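Local coordinates for protein putative rRNA methylase (Clostridium thermocellum ATCC 27405, PDB 3EEY) that binds S-adenosylmethionine and probably works as a methyltransferase, perhaps acting on ribosomal RNA, at residues M18-G23 against S42-N47; I166-D171 against L182-K187. One frame throughout, in Å; residues are numbered along the deposited sequence.

Contact 1 of 2, residues M18-G23 against S42-N47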
ATOM      1  N   MET A  18      -2.447  10.931   7.739  1.00 49.57           N
ATOM      2  CA  MET A  18      -3.755  10.983   7.051  1.00 51.27           C
ATOM      3  C   MET A  18      -4.942  10.983   8.006  1.00 50.45           C
ATOM      4  O   MET A  18      -5.971  11.593   7.735  1.00 54.86           O
ATOM      5  CB  MET A  18      -3.940   9.768   6.132  1.00 53.24           C
ATOM      6  CG  MET A  18      -3.340   9.835   4.729  1.00 64.25           C
ATOM      7  SD  MET A  18      -3.454   8.210   3.909  1.00 67.72           S
ATOM      8  CE  MET A  18      -5.175   8.165   3.407  1.00 68.01           C
ATOM      9  N   PHE A  19      -4.800  10.276   9.120  1.00 53.65           N
ATOM     10  CA  PHE A  19      -5.933   9.965   9.983  1.00 47.24           C
ATOM     11  C   PHE A  19      -5.949  10.760  11.282  1.00 49.96           C
ATOM     12  O   PHE A  19      -7.013  11.077  11.803  1.00 55.23           O
ATOM     13  CB  PHE A  19      -5.932   8.471  10.304  1.00 44.41           C
ATOM     14  CG  PHE A  19      -6.493   7.612   9.212  1.00 39.26           C
ATOM     15  CD1 PHE A  19      -7.798   7.144   9.295  1.00 39.19           C
ATOM     16  CD2 PHE A  19      -5.724   7.244   8.114  1.00 42.11           C
ATOM     17  CE1 PHE A  19      -8.334   6.340   8.298  1.00 44.89           C
ATOM     18  CE2 PHE A  19      -6.251   6.443   7.107  1.00 45.28           C
ATOM     19  CZ  PHE A  19      -7.562   5.990   7.202  1.00 43.08           C
ATOM     20  N   VAL A  20      -4.773  11.071  11.811  1.00 50.09           N
ATOM     21  CA  VAL A  20      -4.668  11.714  13.114  1.00 51.10           C
ATOM     22  C   VAL A  20      -4.694  13.232  12.986  1.00 58.10           C
ATOM     23  O   VAL A  20      -3.888  13.815  12.259  1.00 60.26           O
ATOM     24  CB  VAL A  20      -3.393  11.251  13.872  1.00 46.79           C
ATOM     25  CG1 VAL A  20      -3.206  12.000  15.184  1.00 44.28           C
ATOM     26  CG2 VAL A  20      -3.463   9.776  14.131  1.00 40.64           C
ATOM     27  N   LYS A  21      -5.649  13.856  13.671  1.00 61.44           N
ATOM     28  CA  LYS A  21      -5.689  15.311  13.796  0.50 65.00           C
ATOM     29  C   LYS A  21      -5.439  15.725  15.248  1.00 67.04           C
ATOM     30  O   LYS A  21      -5.284  14.870  16.130  1.00 65.83           O
ATOM     31  CB  LYS A  21      -7.006  15.892  13.244  0.50 65.09           C
ATOM     32  CG  LYS A  21      -8.285  15.469  13.963  0.50 64.71           C
ATOM     33  CD  LYS A  21      -9.490  16.229  13.419  0.50 66.56           C
ATOM     34  CE  LYS A  21     -10.762  15.907  14.190  0.50 70.39           C
ATOM     35  NZ  LYS A  21     -11.893  16.804  13.802  0.50 67.52           N
ATOM     36  N   GLU A  22      -5.387  17.030  15.490  1.00 68.97           N
ATOM     37  CA  GLU A  22      -5.081  17.550  16.819  1.00 67.58           C
ATOM     38  C   GLU A  22      -6.235  17.370  17.798  1.00 64.69           C
ATOM     39  O   GLU A  22      -7.402  17.586  17.449  1.00 62.16           O
ATOM     40  CB  GLU A  22      -4.645  19.013  16.738  1.00 71.35           C
ATOM     41  CG  GLU A  22      -3.467  19.233  15.797  1.00 84.19           C
ATOM     42  CD  GLU A  22      -2.503  20.291  16.283  1.00 97.09           C
ATOM     43  OE1 GLU A  22      -2.962  21.336  16.795  1.00107.32           O
ATOM     44  OE2 GLU A  22      -1.279  20.076  16.144  1.00 95.95           O
ATOM     45  N   GLY A  23      -5.895  16.949  19.015  1.00 58.26           N
ATOM     46  CA  GLY A  23      -6.880  16.687  20.057  1.00 58.94           C
ATOM     47  C   GLY A  23      -7.296  15.230  20.185  1.00 61.12           C
ATOM     48  O   GLY A  23      -8.034  14.876  21.108  1.00 57.06           O
ATOM     49  N   SER A  42       3.505  14.878  18.504  1.00 52.11           N
ATOM     50  CA  SER A  42       3.572  16.101  17.708  1.00 54.80           C
ATOM     51  C   SER A  42       2.334  16.305  16.843  1.00 57.29           C
ATOM     52  O   SER A  42       1.935  17.441  16.584  1.00 63.51           O
ATOM     53  CB  SER A  42       4.816  16.098  16.825  1.00 58.91           C
ATOM     54  OG  SER A  42       4.702  15.111  15.812  1.00 67.62           O
ATOM     55  N   LEU A  43       1.732  15.205  16.397  1.00 55.45           N
ATOM     56  CA  LEU A  43       0.524  15.259  15.567  1.00 54.86           C
ATOM     57  C   LEU A  43      -0.708  15.639  16.362  1.00 52.81           C
ATOM     58  O   LEU A  43      -1.654  16.223  15.833  1.00 53.12           O
ATOM     59  CB  LEU A  43       0.248  13.902  14.919  1.00 54.10           C
ATOM     60  CG  LEU A  43       1.168  13.341  13.841  1.00 58.03           C
ATOM     61  CD1 LEU A  43       0.538  12.079  13.344  1.00 45.64           C
ATOM     62  CD2 LEU A  43       1.393  14.323  12.689  1.00 60.69           C
ATOM     63  N   VAL A  44      -0.687  15.293  17.638  1.00 56.87           N
ATOM     64  CA  VAL A  44      -1.877  15.310  18.457  1.00 56.52           C
ATOM     65  C   VAL A  44      -2.050  16.625  19.234  1.00 57.79           C
ATOM     66  O   VAL A  44      -3.160  16.979  19.637  1.00 52.82           O
ATOM     67  CB  VAL A  44      -1.912  14.038  19.336  1.00 52.77           C
ATOM     68  CG1 VAL A  44      -1.415  14.290  20.757  1.00 50.09           C
ATOM     69  CG2 VAL A  44      -3.263  13.456  19.322  1.00 57.73           C
ATOM     70  N   GLY A  45      -0.951  17.354  19.406  1.00 59.98           N
ATOM     71  CA  GLY A  45      -0.992  18.689  19.982  1.00 68.95           C
ATOM     72  C   GLY A  45      -1.158  18.730  21.484  1.00 71.04           C
ATOM     73  O   GLY A  45      -0.998  17.718  22.164  1.00 70.44           O
ATOM     74  N   GLU A  46      -1.484  19.919  21.983  1.00 74.38           N
ATOM     75  CA  GLU A  46      -1.586  20.216  23.409  1.00 75.50           C
ATOM     76  C   GLU A  46      -2.776  19.525  24.091  1.00 75.04           C
ATOM     77  O   GLU A  46      -2.664  19.053  25.227  1.00 72.44           O
ATOM     78  CB  GLU A  46      -1.680  21.736  23.589  1.00 77.58           C
ATOM     79  CG  GLU A  46      -1.598  22.237  25.022  1.00 92.26           C
ATOM     80  CD  GLU A  46      -2.256  23.598  25.203  1.00 97.99           C
ATOM     81  OE1 GLU A  46      -2.721  23.879  26.330  1.00 93.27           O
ATOM     82  OE2 GLU A  46      -2.312  24.377  24.221  1.00 93.80           O
ATOM     83  N   ASN A  47      -3.903  19.466  23.386  1.00 74.45           N
ATOM     84  CA  ASN A  47      -5.144  18.931  23.937  1.00 78.24           C
ATOM     85  C   ASN A  47      -5.373  17.452  23.628  1.00 77.92           C
ATOM     86  O   ASN A  47      -6.426  16.897  23.953  1.00 80.40           O
ATOM     87  CB  ASN A  47      -6.333  19.765  23.458  1.00 83.23           C
ATOM     88  CG  ASN A  47      -6.247  21.207  23.906  1.00 92.64           C
ATOM     89  OD1 ASN A  47      -6.005  21.497  25.080  1.00 98.84           O
ATOM     90  ND2 ASN A  47      -6.449  22.124  22.971  1.00 94.63           N
TER
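In this Rossmann-like methyltransferase fold, residues 18-23 carry the chain from the end of helix 8-19 towards strand 25-28, running past the C-terminal end of helix 35-44. E22 follows that helix end from CB to OE2. Its CB lies 3.8 Å from V44 O. With CG beside the backbone N (chi1 -56°), CG comes to 3.5 Å from L43 O, the closest approach of this side chain. A bend at chi2 leaves OE2 loosely beside L43 O, at 3.9 Å, and next to G45. A glutamate suits this exposed edge because its aliphatic CB and CG do the touching and the carboxylate can stay at the surface. G45 is the first residue past the helix to leave helical backbone angles: its positive phi (77°) favours glycine, and a CB there would crowd E22 CD.

Deeper in, V20 points at the helix and crosses L43 at about a right angle. V20 CG1, anti to the backbone N, rests 4.0 Å from L43 CB, and V20 CB sits 4.1 Å from L43 CD1. The compact valine is packed between L43 and A96 of strand 94-101, while the longer leucine also reaches I16 and K17 of helix 8-19.

The two backbones are tied by one hydrogen bond. G23 N donates to V44 O at 2.8 Å, nearly straight at 166°, in the carbonyl plane and on a lone pair, so a carbonyl at the helix end finds a donor in the loop. The same V44 O also receives a weaker CA-H...O contact from E22 CA, 3.5 Å away.

Contact 2 of 2, residues I166-D171 against L182-K187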
ATOM      1  N   ILE A 166     -11.117  -2.849   7.038  1.00 34.47           N
ATOM      2  CA  ILE A 166     -10.226  -3.009   5.884  1.00 36.12           C
ATOM      3  C   ILE A 166      -8.852  -3.431   6.399  1.00 32.99           C
ATOM      4  O   ILE A 166      -8.301  -2.779   7.263  1.00 33.86           O
ATOM      5  CB  ILE A 166     -10.073  -1.696   5.070  1.00 36.91           C
ATOM      6  CG1 ILE A 166     -11.435  -1.171   4.609  1.00 41.95           C
ATOM      7  CG2 ILE A 166      -9.162  -1.901   3.862  1.00 31.25           C
ATOM      8  CD1 ILE A 166     -11.374   0.186   3.928  1.00 35.97           C
ATOM      9  N   VAL A 167      -8.319  -4.536   5.894  1.00 38.63           N
ATOM     10  CA  VAL A 167      -6.968  -4.964   6.254  1.00 33.75           C
ATOM     11  C   VAL A 167      -6.105  -4.979   4.983  1.00 33.33           C
ATOM     12  O   VAL A 167      -6.315  -5.773   4.074  1.00 27.10           O
ATOM     13  CB  VAL A 167      -6.939  -6.339   6.995  1.00 35.64           C
ATOM     14  CG1 VAL A 167      -5.511  -6.700   7.413  1.00 19.99           C
ATOM     15  CG2 VAL A 167      -7.849  -6.328   8.227  1.00 23.83           C
ATOM     16  N   GLN A 168      -5.144  -4.071   4.926  1.00 31.97           N
ATOM     17  CA  GLN A 168      -4.328  -3.907   3.751  1.00 30.24           C
ATOM     18  C   GLN A 168      -2.878  -4.232   4.059  1.00 33.37           C
ATOM     19  O   GLN A 168      -2.287  -3.649   4.959  1.00 32.64           O
ATOM     20  CB  GLN A 168      -4.451  -2.485   3.238  1.00 29.70           C
ATOM     21  CG  GLN A 168      -3.679  -2.197   1.987  1.00 30.15           C
ATOM     22  CD  GLN A 168      -3.394  -0.719   1.834  1.00 34.46           C
ATOM     23  OE1 GLN A 168      -4.077  -0.018   1.098  1.00 45.36           O
ATOM     24  NE2 GLN A 168      -2.390  -0.233   2.551  1.00 38.58           N
ATOM     25  N   ARG A 169      -2.315  -5.171   3.306  1.00 33.01           N
ATOM     26  CA  ARG A 169      -0.909  -5.499   3.413  1.00 32.42           C
ATOM     27  C   ARG A 169      -0.090  -4.847   2.290  1.00 33.24           C
ATOM     28  O   ARG A 169      -0.485  -4.872   1.135  1.00 28.38           O
ATOM     29  CB  ARG A 169      -0.713  -7.005   3.397  1.00 31.24           C
ATOM     30  CG  ARG A 169       0.724  -7.413   3.704  1.00 35.15           C
ATOM     31  CD  ARG A 169       1.005  -8.849   3.326  1.00 21.09           C
ATOM     32  NE  ARG A 169       0.501  -9.218   2.001  1.00 32.77           N
ATOM     33  CZ  ARG A 169       0.301 -10.476   1.607  1.00 43.39           C
ATOM     34  NH1 ARG A 169       0.570 -11.482   2.431  1.00 35.54           N
ATOM     35  NH2 ARG A 169      -0.164 -10.734   0.396  1.00 41.26           N
ATOM     36  N   THR A 170       1.042  -4.257   2.656  1.00 28.39           N
ATOM     37  CA  THR A 170       1.962  -3.661   1.712  1.00 36.03           C
ATOM     38  C   THR A 170       3.296  -4.403   1.839  1.00 33.91           C
ATOM     39  O   THR A 170       3.776  -4.635   2.941  1.00 29.57           O
ATOM     40  CB  THR A 170       2.111  -2.137   1.964  1.00 41.88           C
ATOM     41  OG1 THR A 170       0.828  -1.510   1.831  1.00 45.13           O
ATOM     42  CG2 THR A 170       3.061  -1.501   0.969  1.00 43.07           C
ATOM     43  N   ASP A 171       3.875  -4.769   0.701  1.00 35.49           N
ATOM     44  CA  ASP A 171       4.938  -5.748   0.642  1.00 38.59           C
ATOM     45  C   ASP A 171       5.868  -5.411  -0.522  1.00 36.59           C
ATOM     46  O   ASP A 171       5.405  -5.123  -1.618  1.00 42.22           O
ATOM     47  CB  ASP A 171       4.312  -7.130   0.425  1.00 44.97           C
ATOM     48  CG  ASP A 171       5.212  -8.267   0.861  1.00 63.14           C
ATOM     49  OD1 ASP A 171       6.344  -8.011   1.336  1.00 79.14           O
ATOM     50  OD2 ASP A 171       4.772  -9.430   0.728  1.00 64.94           O
ATOM     51  N   LEU A 182       4.130  -3.839   5.945  1.00 32.92           N
ATOM     52  CA  LEU A 182       3.135  -2.943   6.543  1.00 28.11           C
ATOM     53  C   LEU A 182       1.703  -3.474   6.439  1.00 25.90           C
ATOM     54  O   LEU A 182       1.217  -3.736   5.350  1.00 23.93           O
ATOM     55  CB  LEU A 182       3.191  -1.557   5.903  1.00 29.14           C
ATOM     56  CG  LEU A 182       2.153  -0.543   6.401  1.00 25.77           C
ATOM     57  CD1 LEU A 182       2.348  -0.174   7.876  1.00 26.99           C
ATOM     58  CD2 LEU A 182       2.163   0.692   5.539  1.00 29.71           C
ATOM     59  N   VAL A 183       1.031  -3.606   7.579  1.00 28.35           N
ATOM     60  CA  VAL A 183      -0.395  -3.904   7.594  1.00 30.04           C
ATOM     61  C   VAL A 183      -1.152  -2.674   8.107  1.00 29.12           C
ATOM     62  O   VAL A 183      -0.788  -2.091   9.118  1.00 37.07           O
ATOM     63  CB  VAL A 183      -0.729  -5.176   8.415  1.00 31.21           C
ATOM     64  CG1 VAL A 183      -2.196  -5.487   8.346  1.00 29.66           C
ATOM     65  CG2 VAL A 183       0.038  -6.380   7.881  1.00 29.55           C
ATOM     66  N   CYS A 184      -2.173  -2.258   7.366  1.00 30.32           N
ATOM     67  CA  CYS A 184      -3.038  -1.163   7.768  1.00 28.20           C
ATOM     68  C   CYS A 184      -4.429  -1.699   8.030  1.00 28.58           C
ATOM     69  O   CYS A 184      -5.029  -2.308   7.155  1.00 32.26           O
ATOM     70  CB  CYS A 184      -3.106  -0.100   6.678  1.00 32.59           C
ATOM     71  SG  CYS A 184      -1.604   0.830   6.487  1.00 33.69           S
ATOM     72  N   ILE A 185      -4.922  -1.497   9.249  1.00 28.55           N
ATOM     73  CA  ILE A 185      -6.275  -1.890   9.624  1.00 30.34           C
ATOM     74  C   ILE A 185      -7.108  -0.640   9.856  1.00 35.37           C
ATOM     75  O   ILE A 185      -6.760   0.180  10.694  1.00 41.72           O
ATOM     76  CB  ILE A 185      -6.278  -2.737  10.919  1.00 38.86           C
ATOM     77  CG1 ILE A 185      -5.275  -3.892  10.817  1.00 29.37           C
ATOM     78  CG2 ILE A 185      -7.681  -3.235  11.236  1.00 25.51           C
ATOM     79  CD1 ILE A 185      -4.807  -4.405  12.143  1.00 43.49           C
ATOM     80  N   GLU A 186      -8.199  -0.491   9.111  1.00 34.29           N
ATOM     81  CA  GLU A 186      -9.094   0.655   9.270  1.00 30.43           C
ATOM     82  C   GLU A 186     -10.492   0.186   9.609  1.00 37.31           C
ATOM     83  O   GLU A 186     -11.048  -0.639   8.893  1.00 38.88           O
ATOM     84  CB  GLU A 186      -9.161   1.491   7.989  1.00 30.62           C
ATOM     85  CG  GLU A 186      -9.904   2.807   8.193  1.00 42.80           C
ATOM     86  CD  GLU A 186     -10.271   3.524   6.910  1.00 47.73           C
ATOM     87  OE1 GLU A 186      -9.770   3.156   5.834  1.00 56.37           O
ATOM     88  OE2 GLU A 186     -11.073   4.476   6.980  1.00 60.98           O
ATOM     89  N   LYS A 187     -11.062   0.716  10.687  1.00 38.01           N
ATOM     90  CA  LYS A 187     -12.438   0.400  11.063  1.00 44.12           C
ATOM     91  C   LYS A 187     -13.405   1.138  10.152  1.00 41.75           C
ATOM     92  O   LYS A 187     -13.301   2.343   9.979  1.00 36.18           O
ATOM     93  CB  LYS A 187     -12.706   0.746  12.533  1.00 41.79           C
ATOM     94  CG  LYS A 187     -14.107   0.374  13.023  1.00 49.28           C
ATOM     95  CD  LYS A 187     -14.310   0.667  14.505  1.00 47.04           C
ATOM     96  CE  LYS A 187     -14.121  -0.579  15.337  1.00 51.03           C
ATOM     97  NZ  LYS A 187     -14.247  -0.383  16.809  1.00 46.93           N
TER
HETATM   98  O   HOH W   1      -0.532  -1.672   4.197  1.00 24.16           O
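Q168 has CG anti to its backbone N (chi1 -178°) and stays extended beyond it, while T170 turns OG1 beside its own backbone N (chi1 -60°); together they hold a water over one face of an antiparallel hairpin. This water donates to Q168 O at 2.8 Å and to L182 O at 2.9 Å. It accepts from Q168 NE2 at 2.9 Å and is hydrogen-bonded to T170 OG1 at 2.7 Å. Q168 and T170 suit the site because each brings a polar group to it.

Segments 166-171 and 182-187 run antiparallel, at 165° between their directions. I166-E186, Q168-C184 and T170-L182 are hydrogen-bonded pairs, each with two backbone bonds, the shortest being T170 N to L182 O at 2.7 Å. Their side chains share the face under helix 8-19, where I166 and E186 lie side by side with CD1 of I166 3.9 Å from OE1 of E186. The intervening non-hydrogen-bonded pairs, V167-I185 and R169-V183, put their side chains on the other face. There V167 CG1 meets V183 CG1 at 3.7 Å, crossing obliquely, and these branched residues, well suited to strands, pack with I185 against L157 of helix 148-157.

Q168 NE2 also bonds to Y15 OH. Other polar ends reach the second subunit: Q168 OE1 bonds to its Q11 NE2, E186 OE1 to its I5 N, and R169 forms a salt bridge with its D171, while residues 168-171 extend the sheet across the interface. Q168 O and L182 O are acceptors 3.5 Å apart, so the water, a bridge added to the six backbone bonds, probably eases their repulsion.

How the contacts relate
Contacts 1 and 2 lie 21 Å apart, centre to centre, yet helix 8-19 joins them: F19, just before the loop of contact 1, brings ring atom CE1 to 3.6 Å from OE2 of E186 in contact 2. L3 of the second subunit packs on M18, F19 and E186, so the dimer interface reaches both. Neither contact is in the cofactor pocket itself. The side chain of S42 is about 13 Å from the bound S-adenosylmethionine and that of L182 about 12 Å. D36, a cofactor-binding residue on helix 35-44, lies at a similar remove from both, its side chain about 9 Å from those of L43 and L182.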